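Local atomic coordinates of beta-1,4-mannanase (Cellulomonas fimi, PDB entry 2BVY), a protein that probably hydrolyses internal beta-1,4 linkages of mannan, as a modular enzyme represented here by its family 26 catalytic barrel and an immunoglobulin-like domain. Residues 68-73 and 109-114; 114-119 and 180-185; 188-193 and 230-235. All coordinates share one frame; numbering follows the deposited sequence.

In the fold
Interaction 1 comes first along the chain: residues 68-73 and 109-114 close a beta-alpha-beta unit of the catalytic (beta/alpha)8 barrel, with helix 87-104 in the 35-residue connection. Interaction 2 starts from the same Val114 and closes a 60-residue span, joining the loop after strand 107-111 to the loop after strand 168-171. Interaction 3 then closes 36 residues, from the start of helix 190-207 to the loop after helix 227-230. The three run in series, neither crossing nor enclosing one another. Space links them through Trp183, which packs on His113 of interaction 1 and, by its carbonyl, on Tyr193 of interaction 3.

Interaction 1 of 3, residues 68-73 and 109-114; sequences GWDTLI and TVSAHV. With CAC (cacodylate ion), chain B.
The imidazole of His113 meets Asp70 at its ring edge: ND1 donates to Asp70 OD2 over 2.6 Å, with the acceptor only 11° out of the ring plane. At another part of the edge NE2 makes a weak bond of 3.2 Å to O2 of the cacodylate, probably a crystallisation component. Carboxylate and imidazole planes stand 46° apart, and Asp70 OD2 is approached from opposite faces of its plane, by His113 ND1 on one and by Ser111 OG, 2.5 Å away, on the other. Asp70 OD1 takes the backbone N of His113 on its syn lone pair, at 3.1 Å and nearly straight. The carboxylate thus holds both the backbone and the ring of His113, fixing the ring's rotation. CG anti to the carbonyl carbon, chi1 -73°, carries that ring to Asp70; His113 CB packs 3.9 Å from Leu72 CD1. At the edge of the Trp69 indole lies Val110 CG2.

Strands 68-70 and 109-111 are parallel partners: Trp69 N binds Thr109 O at 2.7 Å, and Ser111 N returns to Trp69 O at 2.9 Å. Asp70 and Ser111 share one sheet face, and the side chain of His113 is about 5 Å from that of Glu282, the predicted nucleophile. Trp69 and Val110 occupy the other face, packed against helix 87-104 through Ile98 and Phe94, while strand 168-171 continues the barrel beyond strand 107-111.

Interaction 2 of 3, residues 114-119 and 180-185; sequences VENFVT and WFWWGA
Trp182 fits its indole against Val114 and Asn116, and this is the tight half of the contact. Its NE1 gives a hydrogen bond of 2.9 Å to Val114 O. The angle of 146° at the hydrogen makes the bond a bent one, and the donor's place 42° above the carbonyl plane puts it off the lone pairs. In the plane of the indole, at its edge, Val114 CG1 touches Trp182 CZ2 at 3.8 Å. Asn116 lies over one face, its CB 3.9 Å from Trp182 CD1, and Trp183 sets its own edge against the opposite face. A chi1 of 58° sets Trp182 CG between the backbone N and the carbonyl carbon, and from there NE1 reaches Val114 O. The edge of Trp183 also meets the Val114 backbone, with CZ3 3.8 Å from Val114 O.

Beyond the indole the contact thins. Phe117, partly exposed, brings CE2 to 4.1 Å from Trp182 CZ2, oblique to it and with no polar bond. The Glu115 side chain starts away from the 180-185 segment, and its OE2 forms a salt bridge with Arg87. Replacing Trp182 by an alanine is likely to leave Val114 O without its indole donor and to open a gap between Asn116 and Trp183.

Asn116 is held from its own loop, in an Asx motif in which OD1 accepts from Thr119 N at 3.1 Å, and by Thr130, Asp125 and Ser127. Across the contact the chemistry is therefore one polar bond in a mostly apolar setting: the N-H satisfies a buried carbonyl, while shape and dispersion do the rest, with the Trp183 side chain about 6 Å from that of Glu175, the predicted proton donor.

Interaction 3 of 3, residues 188-193 and 230-235; sequences GSPGEY and YLRTYP
Apolar contact comes first, between Pro190 and Arg232 and between Tyr193 and Thr233, where the N-terminal end of helix 190-207 meets the barrel loop between helix 227-230 and strand 242-249. The pyrrolidine CG of Pro190 lies 3.8 Å from Arg232 CG, so it is the aliphatic part of the arginine that touches; the side chain leaves with CG anti to its backbone N (chi1 165°) and then bends at chi3, in an exposed setting. Deeper in, Tyr193 CE2 meets the methyl CG2 of Thr233 at 3.7 Å, the two side chains crossing at about a right angle. Pro235 CG sits more loosely, 4.4 Å from Tyr193 CE2.

A second kind of contact sets carbon atoms against backbone oxygens. Pro190 CB stands 3.5 Å from Arg232 O, and the Tyr193 ring turns its edge to Thr233 O, with CD2 at 3.5 Å and the oxygen near the ring plane. Both are van der Waals contacts, the second perhaps with a weak aromatic C-H attraction.

Hydrogen bonds occur within the helix start. Ser189 and Glu192 form a capping box: Glu192 N donates to Ser189 OG at 3.1 Å, and Ser189 N donates to the anti lone pair of Glu192 OE1 at 2.9 Å. Ser189 OG also bonds to Asp382 O, and Tyr193 OH to Trp173 O.

No hydrogen bond joins 188-193 to 230-235 directly; the polar ties come further along the helix, from Gln194 NE2 to Tyr234 O and Arg198 NE to Pro235 O. The first helical turn therefore meets the loop by van der Waals fit.

Interaction 1 of 3, residues 68-73 and 109-114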
loop_
_atom_site.group_PDB
_atom_site.type_symbol
_atom_site.label_atom_id
_atom_site.label_comp_id
_atom_site.label_asym_id
_atom_site.label_seq_id
_atom_site.Cartn_x
_atom_site.Cartn_y
_atom_site.Cartn_z
ATOM N N GLY A 68 -12.294 -0.746 0.054
ATOM C CA GLY A 68 -11.129 0.106 -0.129
ATOM C C GLY A 68 -11.420 1.578 0.089
ATOM O O GLY A 68 -12.475 2.066 -0.293
ATOM N N TRP A 69 -10.478 2.288 0.702
ATOM C CA TRP A 69 -10.639 3.710 0.967
ATOM C C TRP A 69 -9.378 4.458 0.551
ATOM O O TRP A 69 -8.421 3.854 0.071
ATOM C CB TRP A 69 -10.901 3.950 2.453
ATOM C CG TRP A 69 -11.961 3.055 3.034
ATOM C CD1 TRP A 69 -11.765 1.943 3.814
ATOM C CD2 TRP A 69 -13.378 3.195 2.885
ATOM N NE1 TRP A 69 -12.974 1.390 4.160
ATOM C CE2 TRP A 69 -13.981 2.136 3.604
ATOM C CE3 TRP A 69 -14.197 4.109 2.212
ATOM C CZ2 TRP A 69 -15.373 1.969 3.672
ATOM C CZ3 TRP A 69 -15.588 3.942 2.278
ATOM C CH2 TRP A 69 -16.156 2.880 3.005
ATOM N N ASP A 70 -9.371 5.771 0.755
ATOM C CA ASP A 70 -8.212 6.565 0.374
ATOM C C ASP A 70 -8.056 7.826 1.221
ATOM O O ASP A 70 -9.042 8.468 1.562
ATOM C CB ASP A 70 -8.336 6.945 -1.102
ATOM C CG ASP A 70 -7.014 7.345 -1.702
ATOM O OD1 ASP A 70 -6.558 8.488 -1.459
ATOM O OD2 ASP A 70 -6.419 6.501 -2.404
ATOM N N THR A 71 -6.817 8.190 1.545
ATOM C CA THR A 71 -6.572 9.384 2.345
ATOM C C THR A 71 -7.112 10.656 1.687
ATOM O O THR A 71 -7.064 11.731 2.281
ATOM C CB THR A 71 -5.065 9.572 2.656
ATOM O OG1 THR A 71 -4.311 9.546 1.440
ATOM C CG2 THR A 71 -4.574 8.472 3.577
ATOM N N LEU A 72 -7.615 10.543 0.460
ATOM C CA LEU A 72 -8.208 11.700 -0.205
ATOM C C LEU A 72 -9.446 12.085 0.616
ATOM O O LEU A 72 -9.925 13.209 0.541
ATOM C CB LEU A 72 -8.630 11.364 -1.642
ATOM C CG LEU A 72 -7.579 11.402 -2.757
ATOM C CD1 LEU A 72 -8.179 10.873 -4.055
ATOM C CD2 LEU A 72 -7.084 12.829 -2.945
ATOM N N ILE A 73 -9.962 11.132 1.390
ATOM C CA ILE A 73 -11.120 11.366 2.253
ATOM C C ILE A 73 -10.712 12.391 3.317
ATOM O O ILE A 73 -11.406 13.375 3.552
ATOM C CB ILE A 73 -11.552 10.068 2.966
ATOM C CG1 ILE A 73 -12.090 9.058 1.946
ATOM C CG2 ILE A 73 -12.596 10.383 4.038
ATOM C CD1 ILE A 73 -12.425 7.696 2.544
ATOM N N THR A 109 -9.068 -1.623 3.490
ATOM C CA THR A 109 -7.760 -1.329 2.923
ATOM C C THR A 109 -7.745 0.153 2.564
ATOM O O THR A 109 -8.744 0.700 2.095
ATOM C CB THR A 109 -7.470 -2.174 1.674
ATOM O OG1 THR A 109 -6.123 -1.938 1.251
ATOM C CG2 THR A 109 -8.438 -1.832 0.545
ATOM N N VAL A 110 -6.615 0.808 2.799
ATOM C CA VAL A 110 -6.517 2.231 2.522
ATOM C C VAL A 110 -5.330 2.586 1.636
ATOM O O VAL A 110 -4.180 2.284 1.964
ATOM C CB VAL A 110 -6.399 3.031 3.837
ATOM C CG1 VAL A 110 -6.228 4.521 3.535
ATOM C CG2 VAL A 110 -7.621 2.775 4.711
ATOM N N SER A 111 -5.614 3.217 0.504
ATOM C CA SER A 111 -4.556 3.653 -0.391
ATOM C C SER A 111 -4.353 5.141 -0.083
ATOM O O SER A 111 -5.065 5.710 0.754
ATOM C CB SER A 111 -4.962 3.435 -1.847
ATOM O OG SER A 111 -6.237 3.985 -2.103
ATOM N N ALA A 112 -3.390 5.777 -0.733
ATOM C CA ALA A 112 -3.134 7.185 -0.458
ATOM C C ALA A 112 -2.681 7.979 -1.674
ATOM O O ALA A 112 -1.500 7.975 -2.012
ATOM C CB ALA A 112 -2.090 7.306 0.660
ATOM N N HIS A 113 -3.622 8.646 -2.334
ATOM C CA HIS A 113 -3.299 9.482 -3.488
ATOM C C HIS A 113 -2.945 10.848 -2.897
ATOM O O HIS A 113 -3.721 11.805 -2.983
ATOM C CB HIS A 113 -4.507 9.593 -4.418
ATOM C CG HIS A 113 -4.794 8.340 -5.183
ATOM N ND1 HIS A 113 -5.266 7.190 -4.585
ATOM C CD2 HIS A 113 -4.629 8.039 -6.496
ATOM C CE1 HIS A 113 -5.379 6.237 -5.493
ATOM N NE2 HIS A 113 -4.999 6.725 -6.660
ATOM N N VAL A 114 -1.763 10.914 -2.288
ATOM C CA VAL A 114 -1.284 12.117 -1.610
ATOM C C VAL A 114 -1.177 13.378 -2.455
ATOM O O VAL A 114 -0.646 13.368 -3.567
ATOM C CB VAL A 114 0.089 11.861 -0.953
ATOM C CG1 VAL A 114 0.462 13.021 -0.056
ATOM C CG2 VAL A 114 0.055 10.556 -0.165
HETATM AS AS CAC B . -5.539 4.241 -9.463
HETATM O O1 CAC B . -4.668 3.334 -10.570
HETATM O O2 CAC B . -5.057 3.803 -7.980
HETATM C C1 CAC B . -5.177 6.087 -9.667
HETATM C C2 CAC B . -7.386 3.838 -9.584
#

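Interaction 2 of 3, residues 114-119 and 180-185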
loop_
_atom_site.group_PDB
_atom_site.type_symbol
_atom_site.label_atom_id
_atom_site.label_comp_id
_atom_site.label_asym_id
_atom_site.label_seq_id
_atom_site.Cartn_x
_atom_site.Cartn_y
_atom_site.Cartn_z
ATOM N N VAL A 114 -1.763 10.914 -2.288
ATOM C CA VAL A 114 -1.284 12.117 -1.610
ATOM C C VAL A 114 -1.177 13.378 -2.455
ATOM O O VAL A 114 -0.646 13.368 -3.567
ATOM C CB VAL A 114 0.089 11.861 -0.953
ATOM C CG1 VAL A 114 0.462 13.021 -0.056
ATOM C CG2 VAL A 114 0.055 10.556 -0.165
ATOM N N GLU A 115 -1.696 14.469 -1.909
ATOM C CA GLU A 115 -1.653 15.770 -2.569
ATOM C C GLU A 115 -0.196 16.157 -2.811
ATOM O O GLU A 115 0.694 15.748 -2.058
ATOM C CB GLU A 115 -2.290 16.815 -1.662
ATOM C CG GLU A 115 -1.641 16.860 -0.282
ATOM C CD GLU A 115 -2.346 17.816 0.667
ATOM O OE1 GLU A 115 -2.439 19.019 0.329
ATOM O OE2 GLU A 115 -2.803 17.368 1.745
ATOM N N ASN A 116 0.048 16.937 -3.858
ATOM C CA ASN A 116 1.405 17.390 -4.143
ATOM C C ASN A 116 1.693 18.541 -3.160
ATOM O O ASN A 116 1.215 19.662 -3.346
ATOM C CB ASN A 116 1.518 17.891 -5.586
ATOM C CG ASN A 116 2.951 18.217 -5.974
ATOM O OD1 ASN A 116 3.668 18.879 -5.224
ATOM N ND2 ASN A 116 3.374 17.753 -7.152
ATOM N N PHE A 117 2.460 18.248 -2.112
ATOM C CA PHE A 117 2.795 19.233 -1.080
ATOM C C PHE A 117 3.480 20.501 -1.577
ATOM O O PHE A 117 3.277 21.578 -1.030
ATOM C CB PHE A 117 3.682 18.585 -0.025
ATOM C CG PHE A 117 3.037 17.430 0.675
ATOM C CD1 PHE A 117 1.985 17.639 1.563
ATOM C CD2 PHE A 117 3.473 16.127 0.439
ATOM C CE1 PHE A 117 1.379 16.570 2.202
ATOM C CE2 PHE A 117 2.876 15.051 1.072
ATOM C CZ PHE A 117 1.827 15.271 1.956
ATOM N N VAL A 118 4.298 20.370 -2.611
ATOM C CA VAL A 118 5.022 21.508 -3.147
ATOM C C VAL A 118 4.187 22.466 -3.998
ATOM O O VAL A 118 4.240 23.681 -3.806
ATOM C CB VAL A 118 6.229 21.030 -3.981
ATOM C CG1 VAL A 118 6.869 22.203 -4.714
ATOM C CG2 VAL A 118 7.241 20.357 -3.070
ATOM N N THR A 119 3.411 21.923 -4.926
ATOM C CA THR A 119 2.620 22.752 -5.819
ATOM C C THR A 119 1.195 23.005 -5.359
ATOM O O THR A 119 0.525 23.893 -5.883
ATOM C CB THR A 119 2.541 22.120 -7.210
ATOM O OG1 THR A 119 1.705 20.957 -7.151
ATOM C CG2 THR A 119 3.926 21.725 -7.690
ATOM N N TRP A 180 2.981 8.530 -13.444
ATOM C CA TRP A 180 1.788 9.372 -13.452
ATOM C C TRP A 180 1.519 9.990 -12.079
ATOM O O TRP A 180 0.683 10.883 -11.949
ATOM C CB TRP A 180 0.561 8.588 -13.947
ATOM C CG TRP A 180 0.488 7.192 -13.469
ATOM C CD1 TRP A 180 -0.041 6.749 -12.290
ATOM C CD2 TRP A 180 1.007 6.039 -14.134
ATOM N NE1 TRP A 180 0.120 5.389 -12.176
ATOM C CE2 TRP A 180 0.763 4.927 -13.296
ATOM C CE3 TRP A 180 1.660 5.836 -15.360
ATOM C CZ2 TRP A 180 1.150 3.621 -13.645
ATOM C CZ3 TRP A 180 2.044 4.537 -15.710
ATOM C CH2 TRP A 180 1.788 3.449 -14.852
ATOM N N PHE A 181 2.227 9.508 -11.056
ATOM C CA PHE A 181 2.095 10.046 -9.701
ATOM C C PHE A 181 3.416 10.739 -9.368
ATOM O O PHE A 181 4.473 10.339 -9.870
ATOM C CB PHE A 181 1.839 8.929 -8.676
ATOM C CG PHE A 181 0.523 8.217 -8.856
ATOM C CD1 PHE A 181 -0.627 8.918 -9.214
ATOM C CD2 PHE A 181 0.424 6.852 -8.604
ATOM C CE1 PHE A 181 -1.853 8.271 -9.317
ATOM C CE2 PHE A 181 -0.804 6.190 -8.703
ATOM C CZ PHE A 181 -1.941 6.898 -9.058
ATOM N N TRP A 182 3.383 11.764 -8.517
ATOM C CA TRP A 182 4.628 12.453 -8.212
ATOM C C TRP A 182 5.643 11.612 -7.445
ATOM O O TRP A 182 6.794 12.011 -7.313
ATOM C CB TRP A 182 4.375 13.791 -7.503
ATOM C CG TRP A 182 3.604 13.732 -6.218
ATOM C CD1 TRP A 182 2.294 14.056 -6.039
ATOM C CD2 TRP A 182 4.118 13.397 -4.925
ATOM N NE1 TRP A 182 1.957 13.954 -4.707
ATOM C CE2 TRP A 182 3.060 13.551 -4.002
ATOM C CE3 TRP A 182 5.373 12.986 -4.456
ATOM C CZ2 TRP A 182 3.213 13.310 -2.632
ATOM C CZ3 TRP A 182 5.534 12.745 -3.090
ATOM C CH2 TRP A 182 4.454 12.909 -2.192
ATOM N N TRP A 183 5.238 10.443 -6.948
ATOM C CA TRP A 183 6.190 9.575 -6.255
ATOM C C TRP A 183 6.648 8.468 -7.209
ATOM O O TRP A 183 7.199 7.444 -6.780
ATOM C CB TRP A 183 5.561 8.968 -4.992
ATOM C CG TRP A 183 4.265 8.230 -5.224
ATOM C CD1 TRP A 183 4.117 6.916 -5.586
ATOM C CD2 TRP A 183 2.943 8.765 -5.098
ATOM N NE1 TRP A 183 2.781 6.604 -5.687
ATOM C CE2 TRP A 183 2.038 7.717 -5.392
ATOM C CE3 TRP A 183 2.433 10.030 -4.764
ATOM C CZ2 TRP A 183 0.647 7.891 -5.365
ATOM C CZ3 TRP A 183 1.051 10.208 -4.737
ATOM C CH2 TRP A 183 0.172 9.136 -5.037
ATOM N N GLY A 184 6.422 8.704 -8.503
ATOM C CA GLY A 184 6.783 7.762 -9.549
ATOM C C GLY A 184 8.256 7.646 -9.896
ATOM O O GLY A 184 9.097 8.421 -9.426
ATOM N N ALA A 185 8.562 6.684 -10.760
ATOM C CA ALA A 185 9.940 6.392 -11.151
ATOM C C ALA A 185 10.750 7.501 -11.815
ATOM O O ALA A 185 11.976 7.449 -11.812
ATOM C CB ALA A 185 9.968 5.135 -12.034
#

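Interaction 3 of 3, residues 188-193 and 230-235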
loop_
_atom_site.group_PDB
_atom_site.type_symbol
_atom_site.label_atom_id
_atom_site.label_comp_id
_atom_site.label_asym_id
_atom_site.label_seq_id
_atom_site.Cartn_x
_atom_site.Cartn_y
_atom_site.Cartn_z
ATOM N N GLY A 188 12.443 10.018 -8.739
ATOM C CA GLY A 188 13.261 9.525 -7.653
ATOM C C GLY A 188 13.840 8.162 -7.963
ATOM O O GLY A 188 13.165 7.290 -8.506
ATOM N N SER A 189 15.107 7.980 -7.623
ATOM C CA SER A 189 15.776 6.710 -7.851
ATOM C C SER A 189 15.088 5.626 -7.033
ATOM O O SER A 189 14.318 5.922 -6.120
ATOM C CB SER A 189 17.220 6.801 -7.381
ATOM O OG SER A 189 17.242 6.966 -5.977
ATOM N N PRO A 190 15.358 4.349 -7.351
ATOM C CA PRO A 190 14.741 3.252 -6.597
ATOM C C PRO A 190 15.057 3.409 -5.108
ATOM O O PRO A 190 14.222 3.138 -4.246
ATOM C CB PRO A 190 15.402 2.011 -7.197
ATOM C CG PRO A 190 15.586 2.405 -8.642
ATOM C CD PRO A 190 16.091 3.839 -8.529
ATOM N N GLY A 191 16.272 3.859 -4.814
ATOM C CA GLY A 191 16.671 4.044 -3.430
ATOM C C GLY A 191 15.880 5.134 -2.723
ATOM O O GLY A 191 15.509 4.984 -1.553
ATOM N N GLU A 192 15.625 6.235 -3.417
ATOM C CA GLU A 192 14.863 7.324 -2.823
ATOM C C GLU A 192 13.433 6.837 -2.522
ATOM O O GLU A 192 12.865 7.155 -1.471
ATOM C CB GLU A 192 14.866 8.545 -3.763
ATOM C CG GLU A 192 16.259 9.185 -3.898
ATOM C CD GLU A 192 16.301 10.386 -4.842
ATOM O OE1 GLU A 192 15.880 10.242 -6.007
ATOM O OE2 GLU A 192 16.765 11.472 -4.423
ATOM N N TYR A 193 12.865 6.047 -3.429
ATOM C CA TYR A 193 11.525 5.518 -3.219
ATOM C C TYR A 193 11.515 4.625 -1.979
ATOM O O TYR A 193 10.615 4.710 -1.140
ATOM C CB TYR A 193 11.065 4.685 -4.420
ATOM C CG TYR A 193 9.739 4.003 -4.169
ATOM C CD1 TYR A 193 8.538 4.708 -4.290
ATOM C CD2 TYR A 193 9.688 2.686 -3.704
ATOM C CE1 TYR A 193 7.323 4.126 -3.949
ATOM C CE2 TYR A 193 8.477 2.092 -3.354
ATOM C CZ TYR A 193 7.301 2.815 -3.476
ATOM O OH TYR A 193 6.107 2.244 -3.104
ATOM N N TYR A 230 10.307 -6.220 -11.105
ATOM C CA TYR A 230 9.289 -6.103 -10.070
ATOM C C TYR A 230 9.864 -5.682 -8.726
ATOM O O TYR A 230 9.307 -4.821 -8.052
ATOM C CB TYR A 230 8.549 -7.440 -9.906
ATOM C CG TYR A 230 7.479 -7.433 -8.830
ATOM C CD1 TYR A 230 6.310 -6.690 -8.988
ATOM C CD2 TYR A 230 7.636 -8.171 -7.654
ATOM C CE1 TYR A 230 5.319 -6.683 -8.006
ATOM C CE2 TYR A 230 6.654 -8.172 -6.661
ATOM C CZ TYR A 230 5.497 -7.424 -6.847
ATOM O OH TYR A 230 4.524 -7.420 -5.880
ATOM N N LEU A 231 10.980 -6.290 -8.338
ATOM C CA LEU A 231 11.600 -5.993 -7.051
ATOM C C LEU A 231 12.622 -4.860 -7.021
ATOM O O LEU A 231 13.206 -4.594 -5.964
ATOM C CB LEU A 231 12.257 -7.259 -6.485
ATOM C CG LEU A 231 11.309 -8.428 -6.215
ATOM C CD1 LEU A 231 12.119 -9.655 -5.776
ATOM C CD2 LEU A 231 10.287 -8.025 -5.143
ATOM N N ARG A 232 12.844 -4.190 -8.148
ATOM C CA ARG A 232 13.822 -3.102 -8.179
ATOM C C ARG A 232 13.513 -2.002 -7.171
ATOM O O ARG A 232 14.408 -1.339 -6.648
ATOM C CB ARG A 232 13.902 -2.491 -9.581
ATOM C CG ARG A 232 14.617 -1.145 -9.639
ATOM C CD ARG A 232 15.137 -0.880 -11.031
ATOM N NE ARG A 232 14.137 -1.212 -12.041
ATOM C CZ ARG A 232 14.383 -1.284 -13.346
ATOM N NH1 ARG A 232 15.602 -1.046 -13.806
ATOM N NH2 ARG A 232 13.412 -1.597 -14.195
ATOM N N THR A 233 12.233 -1.842 -6.878
ATOM C CA THR A 233 11.772 -0.810 -5.970
ATOM C C THR A 233 11.326 -1.370 -4.609
ATOM O O THR A 233 10.935 -0.629 -3.713
ATOM C CB THR A 233 10.629 -0.052 -6.682
ATOM O OG1 THR A 233 10.944 1.339 -6.741
ATOM C CG2 THR A 233 9.305 -0.298 -6.012
ATOM N N TYR A 234 11.402 -2.685 -4.464
ATOM C CA TYR A 234 11.002 -3.375 -3.241
ATOM C C TYR A 234 11.580 -2.786 -1.952
ATOM O O TYR A 234 12.794 -2.724 -1.772
ATOM C CB TYR A 234 11.388 -4.853 -3.355
ATOM C CG TYR A 234 10.972 -5.700 -2.182
ATOM C CD1 TYR A 234 9.653 -5.695 -1.730
ATOM C CD2 TYR A 234 11.889 -6.535 -1.543
ATOM C CE1 TYR A 234 9.258 -6.499 -0.675
ATOM C CE2 TYR A 234 11.507 -7.347 -0.485
ATOM C CZ TYR A 234 10.190 -7.325 -0.058
ATOM O OH TYR A 234 9.796 -8.130 0.975
ATOM N N PRO A 235 10.707 -2.362 -1.025
ATOM C CA PRO A 235 11.120 -1.776 0.256
ATOM C C PRO A 235 11.922 -2.704 1.173
ATOM O O PRO A 235 12.751 -2.230 1.953
ATOM C CB PRO A 235 9.793 -1.358 0.885
ATOM C CG PRO A 235 8.959 -1.031 -0.301
ATOM C CD PRO A 235 9.258 -2.198 -1.215
#